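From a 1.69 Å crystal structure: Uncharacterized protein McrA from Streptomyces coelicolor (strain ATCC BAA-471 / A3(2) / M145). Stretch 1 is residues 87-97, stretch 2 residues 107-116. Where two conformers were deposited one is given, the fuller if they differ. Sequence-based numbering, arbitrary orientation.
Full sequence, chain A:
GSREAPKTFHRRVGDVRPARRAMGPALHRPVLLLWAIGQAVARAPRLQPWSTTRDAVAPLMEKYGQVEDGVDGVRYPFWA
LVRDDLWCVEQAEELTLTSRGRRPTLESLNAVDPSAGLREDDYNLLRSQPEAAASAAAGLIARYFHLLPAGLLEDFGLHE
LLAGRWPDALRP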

# COMPACT_ATOMS: atom_id res chain seq x y z
N TRP A 87 7.73 -2.82 3.14
CA TRP A 87 6.80 -2.58 4.23
C TRP A 87 7.27 -3.14 5.55
O TRP A 87 7.97 -4.14 5.56
CB TRP A 87 5.44 -3.14 3.83
CG TRP A 87 4.23 -2.67 4.52
CD1 TRP A 87 3.45 -3.43 5.37
CD2 TRP A 87 3.54 -1.44 4.37
NE1 TRP A 87 2.37 -2.74 5.77
CE2 TRP A 87 2.36 -1.52 5.14
CE3 TRP A 87 3.78 -0.26 3.62
CZ2 TRP A 87 1.45 -0.48 5.24
CZ3 TRP A 87 2.85 0.75 3.68
CH2 TRP A 87 1.67 0.64 4.49
N CYS A 88 6.88 -2.47 6.64
CA CYS A 88 7.26 -2.89 8.01
C CYS A 88 6.00 -2.98 8.83
O CYS A 88 5.20 -2.06 8.82
CB CYS A 88 8.11 -1.80 8.68
SG CYS A 88 9.57 -1.40 7.72
N VAL A 89 5.83 -4.07 9.58
CA VAL A 89 4.71 -4.22 10.49
C VAL A 89 5.31 -4.40 11.90
O VAL A 89 6.02 -5.32 12.14
CB VAL A 89 3.82 -5.44 10.11
CG1 VAL A 89 2.74 -5.64 11.14
CG2 VAL A 89 3.13 -5.27 8.73
N GLU A 90 5.05 -3.48 12.80
CA GLU A 90 5.52 -3.59 14.20
C GLU A 90 4.67 -4.65 14.92
O GLU A 90 3.52 -4.92 14.54
CB GLU A 90 5.32 -2.29 14.97
CG GLU A 90 6.08 -1.09 14.53
CD GLU A 90 6.09 -0.00 15.63
OE1 GLU A 90 7.18 0.56 15.90
OE2 GLU A 90 5.03 0.27 16.26
N GLN A 91 5.24 -5.27 15.96
CA GLN A 91 4.50 -6.25 16.79
C GLN A 91 4.07 -7.44 15.98
O GLN A 91 3.05 -8.08 16.34
CB GLN A 91 3.28 -5.62 17.49
CG GLN A 91 3.54 -4.35 18.29
CD GLN A 91 2.30 -3.89 19.07
OE1 GLN A 91 2.03 -4.39 20.17
NE2 GLN A 91 1.51 -3.00 18.51
N ALA A 92 4.83 -7.78 14.93
CA ALA A 92 4.42 -8.86 14.01
C ALA A 92 4.37 -10.20 14.73
O ALA A 92 3.54 -11.06 14.43
CB ALA A 92 5.35 -8.95 12.85
N GLU A 93 5.24 -10.35 15.71
CA GLU A 93 5.37 -11.61 16.43
C GLU A 93 4.22 -11.79 17.45
O GLU A 93 4.01 -12.90 17.91
CB GLU A 93 6.81 -11.76 17.04
CG GLU A 93 7.85 -12.53 16.16
CD GLU A 93 8.12 -11.99 14.72
OE1 GLU A 93 8.72 -10.90 14.54
OE2 GLU A 93 7.79 -12.70 13.73
N GLU A 94 3.45 -10.73 17.74
CA GLU A 94 2.26 -10.73 18.58
C GLU A 94 0.99 -11.23 17.88
O GLU A 94 0.01 -11.54 18.55
CB GLU A 94 2.01 -9.37 19.20
CG GLU A 94 3.19 -8.84 20.07
CD GLU A 94 3.78 -9.90 21.05
OE1 GLU A 94 5.04 -10.03 21.14
OE2 GLU A 94 2.98 -10.62 21.70
N LEU A 95 1.01 -11.28 16.57
CA LEU A 95 -0.17 -11.61 15.77
C LEU A 95 -0.36 -13.13 15.76
O LEU A 95 0.61 -13.89 15.89
CB LEU A 95 -0.05 -11.01 14.34
CG LEU A 95 0.08 -9.46 14.26
CD1 LEU A 95 0.43 -8.97 12.87
CD2 LEU A 95 -1.21 -8.79 14.68
N THR A 96 -1.58 -13.57 15.57
CA THR A 96 -1.86 -14.98 15.31
C THR A 96 -1.94 -15.25 13.81
O THR A 96 -2.72 -14.60 13.10
CB THR A 96 -3.18 -15.37 16.04
OG1 THR A 96 -2.96 -15.10 17.42
CG2 THR A 96 -3.51 -16.88 15.82
N LEU A 97 -1.15 -16.21 13.28
CA LEU A 97 -1.19 -16.50 11.87
C LEU A 97 -2.19 -17.60 11.57
O LEU A 97 -2.43 -18.47 12.40
CB LEU A 97 0.17 -16.94 11.37
CG LEU A 97 1.33 -15.98 11.58
CD1 LEU A 97 2.59 -16.55 10.97
CD2 LEU A 97 1.00 -14.64 10.97
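Stretch 2 107-116: ESLNAVDPSA

A short strand pairing and the end of a helix can be bound to the same segment of chain when that segment bends between them, and this pair of stretches is a compact example. Stretch 1 opens in extended form, with Cys88 and Val89 in a strand, turns at Gln91, whose phi is positive (63°), and passes through a 3-10 segment at residues 92-94 before extending again. Stretch 2 runs the opposite way along it. Its helix, which begins earlier in the chain, continues through Val112; Asp113 then leaves helical geometry with positive phi (50°), and Pro114 leads into a strand at Ser115 and Ala116. The helix thus lies by the far end of stretch 1, where the CA atoms of Leu95 and Ser108 are 5.4 Å apart, and the strand by its beginning, where those of Val89 and Ala116 approach to 4.3 Å as an antiparallel, non-hydrogen-bonded pair. Next to that pair, Glu90 N donates to Ser115 O at 2.9 Å, the one direct backbone-to-backbone hydrogen bond between the stretches.

The side chains follow this division. Val89 and Ala116 project from the same face of the sheet, with Val89 CG2 3.9 Å from Ala116 CB. Ala116 CB also sits 3.0 Å from Cys88 O and 3.7 Å from Trp87 NE1, so it packs against both the strand and the residue just before it. Pro114 CB lies 3.1 Å from Glu90 O and 4.1 Å from Val89 CG1.

At the helix, Leu95 is the main apolar anchor. In its mt rotamer it carries CD2 to 3.8 Å from Val112 CB, 3.5 Å from Ser108 O and 4.2 Å from Pro114 CG, while CD1 stands 4.3 Å from Leu109 CD2. One leucine therefore touches both the helix and the proline beyond its end. Ser108, directed toward stretch 1, adds a polar tie: its OG accepts a weak hydrogen bond from Thr96 N at 3.0 Å.

Where the chain bends, water completes the fit. The CA-to-CB bond of Gln91 points toward stretch 2, yet Gln91 NE2 remains 4.0 Å from Val112 O, too far for a direct hydrogen bond. Water 2 sits in that gap, accepting from Gln91 NE2 at 2.6 Å and lying 2.7 Å from Val112 O, placed to donate to it. Water 1 accepts from Gln91 NE2 (2.6 Å) and Ser115 N (2.9 Å) and donates to Glu90 OE2 (3.0 Å), linking the turn to the start of the second strand. Together the contacts bury 597 Å², counting both sides.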

# COMPACT_ATOMS: atom_id res chain seq x y z
N GLU A 107 -8.88 -11.06 13.21
CA GLU A 107 -9.15 -10.85 14.64
C GLU A 107 -7.91 -10.34 15.42
O GLU A 107 -8.02 -9.42 16.28
CB GLU A 107 -9.66 -12.13 15.26
CG GLU A 107 -9.73 -12.12 16.79
CD GLU A 107 -9.85 -13.52 17.34
OE1 GLU A 107 -8.82 -14.09 17.80
OE2 GLU A 107 -10.97 -14.07 17.27
N SER A 108 -6.74 -10.91 15.11
CA SER A 108 -5.47 -10.52 15.77
C SER A 108 -4.97 -9.18 15.27
O SER A 108 -4.38 -8.45 16.05
CB SER A 108 -4.37 -11.60 15.68
OG SER A 108 -3.71 -11.76 14.40
N LEU A 109 -5.21 -8.85 13.99
CA LEU A 109 -4.92 -7.46 13.50
C LEU A 109 -5.75 -6.45 14.25
O LEU A 109 -5.25 -5.36 14.65
CB LEU A 109 -5.19 -7.29 11.97
CG LEU A 109 -4.23 -7.77 10.93
CD1 LEU A 109 -4.84 -7.59 9.56
CD2 LEU A 109 -2.91 -7.02 11.03
N ASN A 110 -7.04 -6.76 14.43
CA ASN A 110 -7.91 -5.80 15.11
C ASN A 110 -7.50 -5.67 16.58
O ASN A 110 -7.46 -4.57 17.13
CB ASN A 110 -9.41 -6.19 14.95
CG ASN A 110 -10.01 -5.79 13.57
OD1 ASN A 110 -9.51 -4.93 12.81
ND2 ASN A 110 -11.11 -6.41 13.25
N ALA A 111 -7.21 -6.79 17.22
CA ALA A 111 -6.86 -6.80 18.67
C ALA A 111 -5.52 -6.16 18.98
O ALA A 111 -5.45 -5.34 19.86
CB ALA A 111 -6.87 -8.23 19.21
N VAL A 112 -4.48 -6.47 18.24
CA VAL A 112 -3.14 -5.98 18.49
C VAL A 112 -3.04 -4.54 17.95
O VAL A 112 -2.38 -3.69 18.54
CB VAL A 112 -2.10 -6.90 17.84
CG1 VAL A 112 -0.71 -6.26 17.89
CG2 VAL A 112 -2.11 -8.26 18.55
N ASP A 113 -3.73 -4.28 16.82
CA ASP A 113 -3.71 -2.99 16.12
C ASP A 113 -2.28 -2.53 15.88
O ASP A 113 -1.91 -1.42 16.34
CB ASP A 113 -4.50 -1.92 16.85
CG ASP A 113 -4.92 -0.79 15.95
OD1 ASP A 113 -4.71 -0.93 14.72
OD2 ASP A 113 -5.49 0.23 16.43
N PRO A 114 -1.46 -3.37 15.24
CA PRO A 114 -0.06 -3.03 14.97
C PRO A 114 0.11 -1.85 14.07
O PRO A 114 -0.72 -1.65 13.17
CB PRO A 114 0.47 -4.24 14.24
CG PRO A 114 -0.72 -4.74 13.52
CD PRO A 114 -1.84 -4.58 14.49
N SER A 115 1.17 -1.07 14.32
CA SER A 115 1.50 -0.02 13.38
C SER A 115 2.34 -0.54 12.21
O SER A 115 3.03 -1.53 12.30
CB SER A 115 2.12 1.17 14.10
OG SER A 115 1.11 1.89 14.76
N ALA A 116 2.23 0.09 11.04
CA ALA A 116 2.96 -0.34 9.93
C ALA A 116 3.08 0.79 8.94
O ALA A 116 2.34 1.77 9.04
CB ALA A 116 2.28 -1.50 9.23
O HOH W 1 2.53 -1.19 16.90
O HOH W 2 -0.67 -1.61 18.91
O HOH W 3 -1.27 -3.84 20.85